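PDB 1I4U: crustacyanin-C1 subunit, which binds the carotenoid astaxanthin as a lipocalin subunit of crustacyanin, the complex that gives the lobster carapace its blue colour. Local coordinates for residues 26-31 and 56-61; 84-87 and 93-96; 131-136 and 152-157; 4-9 and 42-47. One frame throughout, in Å; residues are numbered along the deposited sequence.

Contact 1 (26-31 and 56-61); sequences PNRNSY and YSFDGK
Arg-28 lays the start of its aliphatic chain over one face of the Phe-58 ring. Its CB sits over the ring centre, 3.6 Å from the centroid, in a CH-pi contact. Against the opposite face lies the backbone N of Gly-60, and the ring is thus clamped between the short helix 28-31 and the turn that follows strand 52-58. Arginine suits this place because its two ends do different work: the methylenes cover Phe-58, while the chain bends away at chi2 and the guanidinium reaches Trp-21 in a cation-pi contact. Asn-29 meets the same ring at its edge, with OD1 3.8 Å from Phe-58 CD2 and the amide plane perpendicular to the ring.

Deeper in, Tyr-31 swings its ring towards Tyr-56, its CG anti to the backbone N (chi1 -165°). The two CE2 atoms of Tyr-31 and Tyr-56 are 3.6 Å apart, and the ring planes are inclined at 53°. Both phenols then share one water, 2.7 Å from Tyr-31 OH and 2.8 Å from Tyr-56 OH, a bridge that gives two largely buried tyrosines a polar partner. Tyr-31 O also accepts a hydrogen bond from Trp-35 NE1. Trp-35 with Gly-33 forms the G-x-W signature of lipocalins, and a short helix leading into that motif is characteristic of the closed end of their barrel.

Contact 2 (84-87 and 93-96); sequences YPNP and LSID
Tyr-84 stands beside Ser-94 and reaches along to Asp-96, binding together the end of the antiparallel hairpin formed by strands 76-85 and 93-97 of the lipocalin barrel. A first torsion that places CG between the backbone N and the carbonyl carbon (chi1 45°) folds the ring back across the neighbouring strand. Ser-94 O consequently lies over one ring face, and Ser-94 CB approaches Tyr-84 CE1 to 3.6 Å; the small serine side chain leaves room for the ring to pass.

At the far end, Tyr-84 OH donates to Asp-96 OD2 over only 2.5 Å. The acceptor lies in the plane of the ring, but the phenol meets the anti side of the carboxylate, 28° out of its plane, and the two planes are inclined at 63°. So short a bond is consistent with a strong interaction between a phenol and an acid. Nearby, Pro-87 of the second subunit packs on both Tyr-84 and Asp-96.

The backbones pair through Tyr-84 N to Ser-94 O (3.1 Å) and Ser-94 N to Tyr-84 O (2.8 Å). Next to this hydrogen-bonded pair, Pro-85 faces Leu-93 in a non-hydrogen-bonded pair, where a proline costs the sheet no bond to its partner. On the turn side, Asn-86 uses OD1 to accept from Phe-88 N and turns its other amide atom to a bridging water, which is 2.9 Å from Asn-86 ND2, the donor, and 2.8 Å from Ser-94 OG.

Contact 3 (131-136 and 152-157); sequences DFSFIF and AAFKNI
Ser-133 OG comes to 3.3 Å from Phe-154 CE1, the nearest approach between strand 131-136 and helix 152-156. This is a van der Waals contact, oblique to the ring, and Ser-133 CB lies alongside at 3.4 Å from the same Phe-154 CE1. With OG beside its own backbone N (chi1 -59°), the serine presents both of its side-chain atoms to the aromatic tip. Serine is small enough to let Phe-154 reach almost to the backbone. There Phe-134 O meets the ring at its edge, 3.6 Å from Phe-154 CZ, the geometry in which slightly positive aromatic hydrogens face a carbonyl oxygen. Ile-135 adds a looser apolar contact from CG1 to Phe-154 CE2.

Phe-154 is thus the one residue through which this part of the helix spans the gap, as the two axes remain 10.7 Å apart and run nearly antiparallel (164°). A long helix packed on the outside of the barrel after its last main strand is a hallmark of the lipocalin fold. Here the disulfide between Cys-117 and Cys-150 fastens it to strand 115-123, and Phe-154 itself packs on Cys-117, Leu-108 and the ring of Phe-164. Phe-134, whose CB points away from the helix, carries its ring to the other side of the strand, about 4 Å from a bound 2-methyl-2,4-pentanediol.

Contact 4 (4-9 and 42-47); sequences PDFVVP and NNPYQL
The long loop between the first two main strands of the lipocalin barrel, at its open end, is met here by the N-terminal arm: residues 4-9 bring a type I beta turn, Pro-4 to Val-7, against residues 42-47. The Phe-6 ring is the centre of the contact. Pro-44 CD lies over one face, 4.1 Å from the centroid in a CH-pi contact, and Pro-4 CB covers the opposite face, both displaced towards the rim. Prolines suit these positions, since their compact, conformationally restricted rings offer C-H groups to an aromatic surface. Phe-6 gets there with CG wedged between its own backbone N and carbonyl carbon (chi1 57°), which throws the ring out from the turn.

Asn-42 closes in at the ring's edge, with ND2 3.3 Å from Phe-6 CD2 and the amide plane almost perpendicular to the ring. The same nitrogen donates to Asp-5 OD1 at 2.8 Å in a nearly straight bond (171°). Asp-5 OD1 lies close to the amide plane of Asn-42, whereas the donor meets the syn side of the carboxylate 26° out of plane. This bond joins turn and loop at the surface, and Phe-6 O accepts from Ser-130 OG of strand 128-137 on the barrel.

The loop also reaches the dimer partner: Asn-43 O and Gln-46 O both accept from Asn-125 ND2 of the second subunit. Within the loop, Asn-43 folds into an Asx turn, its OD1 accepting from Tyr-45 N at 2.8 Å.

Contacts 1 and 4 lie on opposite sides of the chain's centre, 29 Å apart between centres, the first at the closed end of the barrel and the second at its mouth. Contact 3 connects with both: Phe-136 CE2 is 3.5 Å from Tyr-56 OH of contact 1, while Phe-134 CZ is 3.4 Å from Asn-43 ND2 of contact 4. 2-Methyl-2,4-pentanediol, probably from the crystallisation liquor, is found about 5 Å from the Tyr-56 side chain and about 4 Å from that of Phe-134, and Asn-43 ND2 hydrogen-bonds to such a molecule; this is consistent with a calyx suited to a ligand. Contact 2 touches contact 1, with Arg-28 NH1 3.8 Å from Leu-93 CD1, and, like contact 4, meets the second subunit.

Contact 1 (26-31 and 56-61)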
loop_
_atom_site.group_PDB
_atom_site.type_symbol
_atom_site.label_atom_id
_atom_site.label_comp_id
_atom_site.label_asym_id
_atom_site.label_seq_id
_atom_site.Cartn_x
_atom_site.Cartn_y
_atom_site.Cartn_z
ATOM N N PRO A 26 -21.816 8.647 9.972
ATOM C CA PRO A 26 -22.853 9.661 9.748
ATOM C C PRO A 26 -22.341 11.037 9.362
ATOM O O PRO A 26 -23.201 11.852 9.035
ATOM C CB PRO A 26 -23.576 9.807 11.109
ATOM C CG PRO A 26 -23.242 8.528 11.775
ATOM C CD PRO A 26 -21.812 8.266 11.391
ATOM N N ASN A 27 -21.043 11.239 9.437
ATOM C CA ASN A 27 -20.477 12.587 9.404
ATOM C C ASN A 27 -19.626 12.817 8.184
ATOM O O ASN A 27 -18.826 13.766 8.178
ATOM C CB ASN A 27 -19.689 12.875 10.695
ATOM C CG ASN A 27 -20.645 13.168 11.837
ATOM O OD1 ASN A 27 -21.547 14.027 11.750
ATOM N ND2 ASN A 27 -20.491 12.470 12.958
ATOM N N ARG A 28 -19.752 12.003 7.143
ATOM C CA ARG A 28 -18.766 12.100 6.052
ATOM C C ARG A 28 -18.795 13.471 5.417
ATOM O O ARG A 28 -17.781 14.040 5.044
ATOM C CB ARG A 28 -19.058 11.034 5.007
ATOM C CG ARG A 28 -18.943 9.584 5.475
ATOM C CD ARG A 28 -17.574 9.264 6.045
ATOM N NE ARG A 28 -17.531 7.815 6.362
ATOM C CZ ARG A 28 -16.510 7.293 7.018
ATOM N NH1 ARG A 28 -15.515 8.090 7.397
ATOM N NH2 ARG A 28 -16.488 6.001 7.294
ATOM N N ASN A 29 -19.989 14.055 5.288
ATOM C CA ASN A 29 -20.078 15.352 4.609
ATOM C C ASN A 29 -19.361 16.384 5.427
ATOM O O ASN A 29 -18.770 17.336 4.922
ATOM C CB ASN A 29 -21.550 15.661 4.436
ATOM C CG ASN A 29 -22.147 15.076 3.163
ATOM O OD1 ASN A 29 -21.800 15.510 2.061
ATOM N ND2 ASN A 29 -23.060 14.103 3.287
ATOM N N SER A 30 -19.397 16.239 6.757
ATOM C CA SER A 30 -18.699 17.213 7.587
ATOM C C SER A 30 -17.184 17.073 7.524
ATOM O O SER A 30 -16.494 17.999 7.966
ATOM C CB SER A 30 -19.183 17.103 9.036
ATOM O OG SER A 30 -20.546 17.524 9.156
ATOM N N TYR A 31 -16.687 15.953 7.059
ATOM C CA TYR A 31 -15.255 15.735 6.886
ATOM C C TYR A 31 -14.730 16.238 5.545
ATOM O O TYR A 31 -13.529 16.359 5.327
ATOM C CB TYR A 31 -14.928 14.237 7.065
ATOM C CG TYR A 31 -13.457 13.966 7.259
ATOM C CD1 TYR A 31 -12.759 14.259 8.425
ATOM C CD2 TYR A 31 -12.752 13.373 6.205
ATOM C CE1 TYR A 31 -11.423 13.993 8.562
ATOM C CE2 TYR A 31 -11.398 13.110 6.374
ATOM C CZ TYR A 31 -10.732 13.414 7.534
ATOM O OH TYR A 31 -9.381 13.148 7.638
ATOM N N TYR A 56 -11.197 17.596 -0.244
ATOM C CA TYR A 56 -12.010 16.407 -0.267
ATOM C C TYR A 56 -13.447 16.695 -0.738
ATOM O O TYR A 56 -14.103 17.621 -0.232
ATOM C CB TYR A 56 -12.123 15.839 1.142
ATOM C CG TYR A 56 -10.855 15.232 1.695
ATOM C CD1 TYR A 56 -9.588 15.277 1.149
ATOM C CD2 TYR A 56 -10.928 14.499 2.844
ATOM C CE1 TYR A 56 -8.459 14.723 1.637
ATOM C CE2 TYR A 56 -9.769 13.944 3.326
ATOM C CZ TYR A 56 -8.553 14.033 2.798
ATOM O OH TYR A 56 -7.488 13.389 3.376
ATOM N N SER A 57 -13.953 15.900 -1.667
ATOM C CA SER A 57 -15.329 15.942 -2.167
ATOM C C SER A 57 -15.982 14.607 -1.867
ATOM O O SER A 57 -15.407 13.557 -2.206
ATOM C CB SER A 57 -15.311 16.226 -3.674
ATOM O OG SER A 57 -14.690 17.485 -3.855
ATOM N N PHE A 58 -17.125 14.600 -1.239
ATOM C CA PHE A 58 -17.788 13.377 -0.865
ATOM C C PHE A 58 -18.975 13.152 -1.808
ATOM O O PHE A 58 -19.800 14.025 -1.934
ATOM C CB PHE A 58 -18.273 13.436 0.582
ATOM C CG PHE A 58 -18.940 12.159 1.049
ATOM C CD1 PHE A 58 -18.177 11.006 1.112
ATOM C CD2 PHE A 58 -20.286 12.139 1.397
ATOM C CE1 PHE A 58 -18.773 9.821 1.525
ATOM C CE2 PHE A 58 -20.901 10.971 1.800
ATOM C CZ PHE A 58 -20.126 9.811 1.840
ATOM N N ASP A 59 -19.007 11.994 -2.441
ATOM C CA ASP A 59 -19.979 11.733 -3.476
ATOM C C ASP A 59 -21.065 10.783 -2.968
ATOM O O ASP A 59 -21.819 10.268 -3.796
ATOM C CB ASP A 59 -19.287 11.184 -4.734
ATOM C CG ASP A 59 -18.671 9.818 -4.591
ATOM O OD1 ASP A 59 -18.966 9.093 -3.608
ATOM O OD2 ASP A 59 -17.876 9.417 -5.495
ATOM N N GLY A 60 -21.072 10.549 -1.661
ATOM C CA GLY A 60 -22.015 9.669 -1.016
ATOM C C GLY A 60 -21.484 8.279 -0.748
ATOM O O GLY A 60 -22.044 7.546 0.063
ATOM N N LYS A 61 -20.414 7.874 -1.423
ATOM C CA LYS A 61 -19.783 6.573 -1.217
ATOM C C LYS A 61 -18.280 6.620 -1.008
ATOM O O LYS A 61 -17.712 5.684 -0.450
ATOM C CB LYS A 61 -19.989 5.662 -2.427
ATOM C CG LYS A 61 -21.426 5.346 -2.767
ATOM C CD LYS A 61 -22.340 5.195 -1.557
ATOM C CE LYS A 61 -23.468 4.220 -1.856
ATOM N NZ LYS A 61 -24.149 3.767 -0.595
HETATM O O HOH W 1 -8.210 11.806 5.623
#

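Contact 2 (84-87 and 93-96)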
loop_
_atom_site.group_PDB
_atom_site.type_symbol
_atom_site.label_atom_id
_atom_site.label_comp_id
_atom_site.label_asym_id
_atom_site.label_seq_id
_atom_site.Cartn_x
_atom_site.Cartn_y
_atom_site.Cartn_z
ATOM N N TYR A 84 -11.925 5.539 0.513
ATOM C CA TYR A 84 -13.111 4.693 0.346
ATOM C C TYR A 84 -13.101 3.622 1.412
ATOM O O TYR A 84 -12.031 3.295 1.965
ATOM C CB TYR A 84 -13.163 4.081 -1.035
ATOM C CG TYR A 84 -11.913 3.482 -1.599
ATOM C CD1 TYR A 84 -11.485 2.210 -1.221
ATOM C CD2 TYR A 84 -11.116 4.178 -2.509
ATOM C CE1 TYR A 84 -10.339 1.680 -1.741
ATOM C CE2 TYR A 84 -9.970 3.623 -3.017
ATOM C CZ TYR A 84 -9.558 2.373 -2.650
ATOM O OH TYR A 84 -8.416 1.769 -3.126
ATOM N N PRO A 85 -14.204 2.991 1.745
ATOM C CA PRO A 85 -14.152 1.949 2.788
ATOM C C PRO A 85 -13.227 0.791 2.393
ATOM O O PRO A 85 -13.104 0.381 1.240
ATOM C CB PRO A 85 -15.622 1.487 2.868
ATOM C CG PRO A 85 -16.375 2.701 2.425
ATOM C CD PRO A 85 -15.573 3.188 1.215
ATOM N N ASN A 86 -12.560 0.256 3.399
ATOM C CA ASN A 86 -11.674 -0.883 3.175
ATOM C C ASN A 86 -12.412 -1.996 2.435
ATOM O O ASN A 86 -13.557 -2.318 2.777
ATOM C CB ASN A 86 -11.136 -1.415 4.488
ATOM C CG ASN A 86 -10.453 -2.742 4.264
ATOM O OD1 ASN A 86 -11.109 -3.798 4.294
ATOM N ND2 ASN A 86 -9.166 -2.738 4.025
ATOM N N PRO A 87 -11.876 -2.511 1.331
ATOM C CA PRO A 87 -12.645 -3.468 0.518
ATOM C C PRO A 87 -13.011 -4.808 1.149
ATOM O O PRO A 87 -13.869 -5.545 0.606
ATOM C CB PRO A 87 -11.765 -3.691 -0.718
ATOM C CG PRO A 87 -10.952 -2.440 -0.827
ATOM C CD PRO A 87 -10.628 -2.118 0.614
ATOM N N LEU A 93 -11.050 3.291 6.519
ATOM C CA LEU A 93 -10.949 3.714 5.137
ATOM C C LEU A 93 -9.613 3.248 4.562
ATOM O O LEU A 93 -8.616 3.059 5.257
ATOM C CB LEU A 93 -11.000 5.251 5.051
ATOM C CG LEU A 93 -12.299 5.853 5.588
ATOM C CD1 LEU A 93 -12.094 7.314 5.921
ATOM C CD2 LEU A 93 -13.415 5.585 4.581
ATOM N N SER A 94 -9.576 3.086 3.238
ATOM C CA SER A 94 -8.355 3.036 2.458
ATOM C C SER A 94 -8.092 4.388 1.806
ATOM O O SER A 94 -8.991 4.959 1.229
ATOM C CB SER A 94 -8.466 2.041 1.328
ATOM O OG SER A 94 -8.678 0.726 1.812
ATOM N N ILE A 95 -6.869 4.874 1.957
ATOM C CA ILE A 95 -6.461 6.081 1.254
ATOM C C ILE A 95 -5.615 5.603 0.081
ATOM O O ILE A 95 -4.676 4.795 0.238
ATOM C CB ILE A 95 -5.685 7.045 2.155
ATOM C CG1 ILE A 95 -5.328 8.317 1.384
ATOM C CG2 ILE A 95 -4.418 6.454 2.754
ATOM C CD1 ILE A 95 -6.354 9.342 1.245
ATOM N N ASP A 96 -5.962 6.050 -1.110
ATOM C CA ASP A 96 -5.375 5.596 -2.372
ATOM C C ASP A 96 -5.002 6.807 -3.211
ATOM O O ASP A 96 -5.742 7.781 -3.206
ATOM C CB ASP A 96 -6.385 4.692 -3.086
ATOM C CG ASP A 96 -5.825 3.732 -4.109
ATOM O OD1 ASP A 96 -4.642 3.855 -4.488
ATOM O OD2 ASP A 96 -6.642 2.862 -4.549
HETATM O O HOH W 2 -7.540 -0.342 4.101
#

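Contact 3 (131-136 and 152-157)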
loop_
_atom_site.group_PDB
_atom_site.type_symbol
_atom_site.label_atom_id
_atom_site.label_comp_id
_atom_site.label_asym_id
_atom_site.label_seq_id
_atom_site.Cartn_x
_atom_site.Cartn_y
_atom_site.Cartn_z
ATOM N N ASP A 131 4.462 2.998 11.133
ATOM C CA ASP A 131 3.255 3.833 11.189
ATOM C C ASP A 131 3.585 5.269 10.794
ATOM O O ASP A 131 4.710 5.726 10.729
ATOM C CB ASP A 131 2.593 3.754 12.525
ATOM C CG ASP A 131 3.413 4.144 13.726
ATOM O OD1 ASP A 131 4.390 4.873 13.532
ATOM O OD2 ASP A 131 3.032 3.650 14.792
ATOM N N PHE A 132 2.491 5.898 10.409
ATOM C CA PHE A 132 2.485 7.183 9.729
ATOM C C PHE A 132 1.321 7.979 10.334
ATOM O O PHE A 132 0.184 7.538 10.241
ATOM C CB PHE A 132 2.343 7.053 8.189
ATOM C CG PHE A 132 3.478 6.180 7.656
ATOM C CD1 PHE A 132 4.750 6.682 7.548
ATOM C CD2 PHE A 132 3.277 4.864 7.353
ATOM C CE1 PHE A 132 5.800 5.849 7.152
ATOM C CE2 PHE A 132 4.290 4.007 6.936
ATOM C CZ PHE A 132 5.573 4.523 6.873
ATOM N N SER A 133 1.632 9.109 10.950
ATOM C CA SER A 133 0.674 9.910 11.653
ATOM C C SER A 133 0.688 11.331 11.070
ATOM O O SER A 133 1.694 11.816 10.561
ATOM C CB SER A 133 0.956 9.937 13.146
ATOM O OG SER A 133 0.926 8.644 13.708
ATOM N N PHE A 134 -0.475 11.950 11.188
ATOM C CA PHE A 134 -0.734 13.270 10.609
ATOM C C PHE A 134 -1.631 14.070 11.526
ATOM O O PHE A 134 -2.541 13.526 12.097
ATOM C CB PHE A 134 -1.422 13.177 9.259
ATOM C CG PHE A 134 -0.831 12.203 8.256
ATOM C CD1 PHE A 134 -1.098 10.854 8.361
ATOM C CD2 PHE A 134 0.003 12.641 7.235
ATOM C CE1 PHE A 134 -0.545 9.973 7.459
ATOM C CE2 PHE A 134 0.531 11.742 6.318
ATOM C CZ PHE A 134 0.265 10.409 6.450
ATOM N N ILE A 135 -1.376 15.377 11.576
ATOM C CA ILE A 135 -2.262 16.341 12.200
ATOM C C ILE A 135 -2.763 17.229 11.077
ATOM O O ILE A 135 -1.930 17.854 10.387
ATOM C CB ILE A 135 -1.585 17.139 13.325
ATOM C CG1 ILE A 135 -1.118 16.205 14.452
ATOM C CG2 ILE A 135 -2.458 18.226 13.924
ATOM C CD1 ILE A 135 -0.181 16.872 15.463
ATOM N N PHE A 136 -4.064 17.251 10.885
ATOM C CA PHE A 136 -4.723 18.117 9.912
ATOM C C PHE A 136 -5.467 19.287 10.607
ATOM O O PHE A 136 -5.955 19.115 11.729
ATOM C CB PHE A 136 -5.756 17.331 9.142
ATOM C CG PHE A 136 -5.370 16.456 7.984
ATOM C CD1 PHE A 136 -4.050 16.098 7.714
ATOM C CD2 PHE A 136 -6.372 15.971 7.116
ATOM C CE1 PHE A 136 -3.703 15.344 6.606
ATOM C CE2 PHE A 136 -6.036 15.221 5.981
ATOM C CZ PHE A 136 -4.713 14.907 5.756
ATOM N N ALA A 152 -2.368 13.841 22.675
ATOM C CA ALA A 152 -2.937 12.896 23.631
ATOM C C ALA A 152 -3.362 11.627 22.926
ATOM O O ALA A 152 -3.088 10.513 23.355
ATOM C CB ALA A 152 -4.091 13.502 24.400
ATOM N N ALA A 153 -4.021 11.809 21.776
ATOM C CA ALA A 153 -4.553 10.667 21.033
ATOM C C ALA A 153 -3.449 9.737 20.561
ATOM O O ALA A 153 -3.576 8.517 20.621
ATOM C CB ALA A 153 -5.400 11.104 19.847
ATOM N N PHE A 154 -2.361 10.336 20.082
ATOM C CA PHE A 154 -1.267 9.492 19.622
ATOM C C PHE A 154 -0.514 8.849 20.780
ATOM O O PHE A 154 -0.113 7.679 20.647
ATOM C CB PHE A 154 -0.367 10.348 18.738
ATOM C CG PHE A 154 -0.963 10.680 17.367
ATOM C CD1 PHE A 154 -1.162 9.658 16.472
ATOM C CD2 PHE A 154 -1.323 11.945 16.997
ATOM C CE1 PHE A 154 -1.681 9.915 15.220
ATOM C CE2 PHE A 154 -1.841 12.217 15.763
ATOM C CZ PHE A 154 -2.106 11.206 14.878
ATOM N N LYS A 155 -0.335 9.580 21.867
ATOM C CA LYS A 155 0.303 8.971 23.046
ATOM C C LYS A 155 -0.508 7.805 23.545
ATOM O O LYS A 155 0.033 6.785 24.001
ATOM C CB LYS A 155 0.477 10.014 24.130
ATOM C CG LYS A 155 1.667 10.952 23.955
ATOM C CD LYS A 155 1.550 12.068 24.939
ATOM C CE LYS A 155 2.725 12.741 25.549
ATOM N NZ LYS A 155 3.993 12.652 24.809
ATOM N N ASN A 156 -1.813 7.929 23.438
ATOM C CA ASN A 156 -2.704 6.873 23.905
ATOM C C ASN A 156 -2.534 5.567 23.134
ATOM O O ASN A 156 -2.905 4.501 23.652
ATOM C CB ASN A 156 -4.160 7.335 23.830
ATOM C CG ASN A 156 -5.200 6.380 24.341
ATOM O OD1 ASN A 156 -5.361 6.109 25.537
ATOM N ND2 ASN A 156 -6.023 5.826 23.469
ATOM N N ILE A 157 -1.988 5.619 21.922
ATOM C CA ILE A 157 -1.738 4.406 21.137
ATOM C C ILE A 157 -0.241 4.164 20.975
ATOM O O ILE A 157 0.274 3.486 20.099
ATOM C CB ILE A 157 -2.491 4.428 19.792
ATOM C CG1 ILE A 157 -2.150 5.585 18.850
ATOM C CG2 ILE A 157 -3.984 4.415 20.071
ATOM C CD1 ILE A 157 -2.411 5.292 17.384
#

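Contact 4 (4-9 and 42-47)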
loop_
_atom_site.group_PDB
_atom_site.type_symbol
_atom_site.label_atom_id
_atom_site.label_comp_id
_atom_site.label_asym_id
_atom_site.label_seq_id
_atom_site.Cartn_x
_atom_site.Cartn_y
_atom_site.Cartn_z
ATOM N N PRO A 4 15.356 3.157 9.857
ATOM C CA PRO A 4 14.556 4.391 9.851
ATOM C C PRO A 4 13.695 4.485 11.114
ATOM O O PRO A 4 13.208 3.491 11.680
ATOM C CB PRO A 4 13.693 4.286 8.592
ATOM C CG PRO A 4 14.387 3.254 7.764
ATOM C CD PRO A 4 15.080 2.295 8.712
ATOM N N ASP A 5 13.493 5.716 11.554
ATOM C CA ASP A 5 12.721 5.925 12.795
ATOM C C ASP A 5 11.242 5.650 12.623
ATOM O O ASP A 5 10.475 5.690 13.601
ATOM C CB ASP A 5 12.978 7.362 13.282
ATOM C CG ASP A 5 12.636 8.453 12.314
ATOM O OD1 ASP A 5 11.848 8.314 11.365
ATOM O OD2 ASP A 5 13.200 9.546 12.468
ATOM N N PHE A 6 10.773 5.337 11.434
ATOM C CA PHE A 6 9.385 4.911 11.224
ATOM C C PHE A 6 9.282 3.390 11.092
ATOM O O PHE A 6 8.168 2.900 10.781
ATOM C CB PHE A 6 8.736 5.669 10.077
ATOM C CG PHE A 6 9.476 5.534 8.755
ATOM C CD1 PHE A 6 9.314 4.425 7.944
ATOM C CD2 PHE A 6 10.359 6.521 8.358
ATOM C CE1 PHE A 6 9.998 4.254 6.763
ATOM C CE2 PHE A 6 11.061 6.369 7.158
ATOM C CZ PHE A 6 10.887 5.242 6.375
ATOM N N VAL A 7 10.361 2.665 11.309
ATOM C CA VAL A 7 10.305 1.214 11.388
ATOM C C VAL A 7 10.529 0.839 12.854
ATOM O O VAL A 7 11.609 1.004 13.395
ATOM C CB VAL A 7 11.341 0.557 10.468
ATOM C CG1 VAL A 7 11.273 -0.952 10.568
ATOM C CG2 VAL A 7 11.126 1.005 9.020
ATOM N N VAL A 8 9.504 0.337 13.531
ATOM C CA VAL A 8 9.441 0.285 14.976
ATOM C C VAL A 8 9.261 -1.137 15.442
ATOM O O VAL A 8 8.385 -1.843 14.893
ATOM C CB VAL A 8 8.261 1.163 15.495
ATOM C CG1 VAL A 8 8.137 1.122 17.020
ATOM C CG2 VAL A 8 8.391 2.587 14.983
ATOM N N PRO A 9 9.990 -1.637 16.429
ATOM C CA PRO A 9 9.705 -2.997 16.921
ATOM C C PRO A 9 8.262 -3.164 17.374
ATOM O O PRO A 9 7.640 -2.228 17.866
ATOM C CB PRO A 9 10.619 -3.138 18.134
ATOM C CG PRO A 9 11.755 -2.214 17.778
ATOM C CD PRO A 9 11.122 -1.003 17.140
ATOM N N ASN A 42 7.735 11.151 9.942
ATOM C CA ASN A 42 8.553 10.837 8.767
ATOM C C ASN A 42 7.878 9.873 7.823
ATOM O O ASN A 42 7.533 8.763 8.194
ATOM C CB ASN A 42 9.843 10.254 9.308
ATOM C CG ASN A 42 10.922 10.064 8.297
ATOM O OD1 ASN A 42 10.843 10.478 7.134
ATOM N ND2 ASN A 42 11.970 9.416 8.783
ATOM N N ASN A 43 7.638 10.319 6.601
ATOM C CA ASN A 43 6.805 9.576 5.647
ATOM C C ASN A 43 7.536 9.599 4.326
ATOM O O ASN A 43 7.680 10.644 3.725
ATOM C CB ASN A 43 5.417 10.225 5.635
ATOM C CG ASN A 43 4.469 9.455 4.745
ATOM O OD1 ASN A 43 4.865 8.936 3.695
ATOM N ND2 ASN A 43 3.239 9.343 5.207
ATOM N N PRO A 44 8.068 8.463 3.875
ATOM C CA PRO A 44 8.852 8.420 2.619
ATOM C C PRO A 44 7.972 8.356 1.383
ATOM O O PRO A 44 8.478 8.329 0.279
ATOM C CB PRO A 44 9.615 7.098 2.816
ATOM C CG PRO A 44 8.607 6.232 3.508
ATOM C CD PRO A 44 7.995 7.148 4.522
ATOM N N TYR A 45 6.650 8.352 1.564
ATOM C CA TYR A 45 5.705 8.225 0.448
ATOM C C TYR A 45 5.099 9.562 0.072
ATOM O O TYR A 45 4.622 9.716 -1.040
ATOM C CB TYR A 45 4.582 7.267 0.826
ATOM C CG TYR A 45 5.062 5.928 1.298
ATOM C CD1 TYR A 45 5.667 5.029 0.421
ATOM C CD2 TYR A 45 4.924 5.524 2.611
ATOM C CE1 TYR A 45 6.097 3.795 0.872
ATOM C CE2 TYR A 45 5.343 4.301 3.063
ATOM C CZ TYR A 45 5.936 3.426 2.185
ATOM O OH TYR A 45 6.362 2.209 2.660
ATOM N N GLN A 46 5.024 10.523 0.932
ATOM C CA GLN A 46 4.384 11.827 0.693
ATOM C C GLN A 46 5.267 12.610 -0.235
ATOM O O GLN A 46 6.366 13.036 0.112
ATOM C CB GLN A 46 4.189 12.504 2.034
ATOM C CG GLN A 46 3.856 13.956 2.068
ATOM C CD GLN A 46 2.521 14.303 1.483
ATOM O OE1 GLN A 46 1.576 14.773 2.122
ATOM N NE2 GLN A 46 2.401 14.048 0.206
ATOM N N LEU A 47 4.786 12.822 -1.444
ATOM C CA LEU A 47 5.533 13.562 -2.460
ATOM C C LEU A 47 5.415 15.066 -2.389
ATOM O O LEU A 47 6.163 15.787 -3.001
ATOM C CB LEU A 47 5.096 13.105 -3.877
ATOM C CG LEU A 47 5.234 11.615 -4.184
ATOM C CD1 LEU A 47 4.759 11.335 -5.609
ATOM C CD2 LEU A 47 6.664 11.167 -3.904
#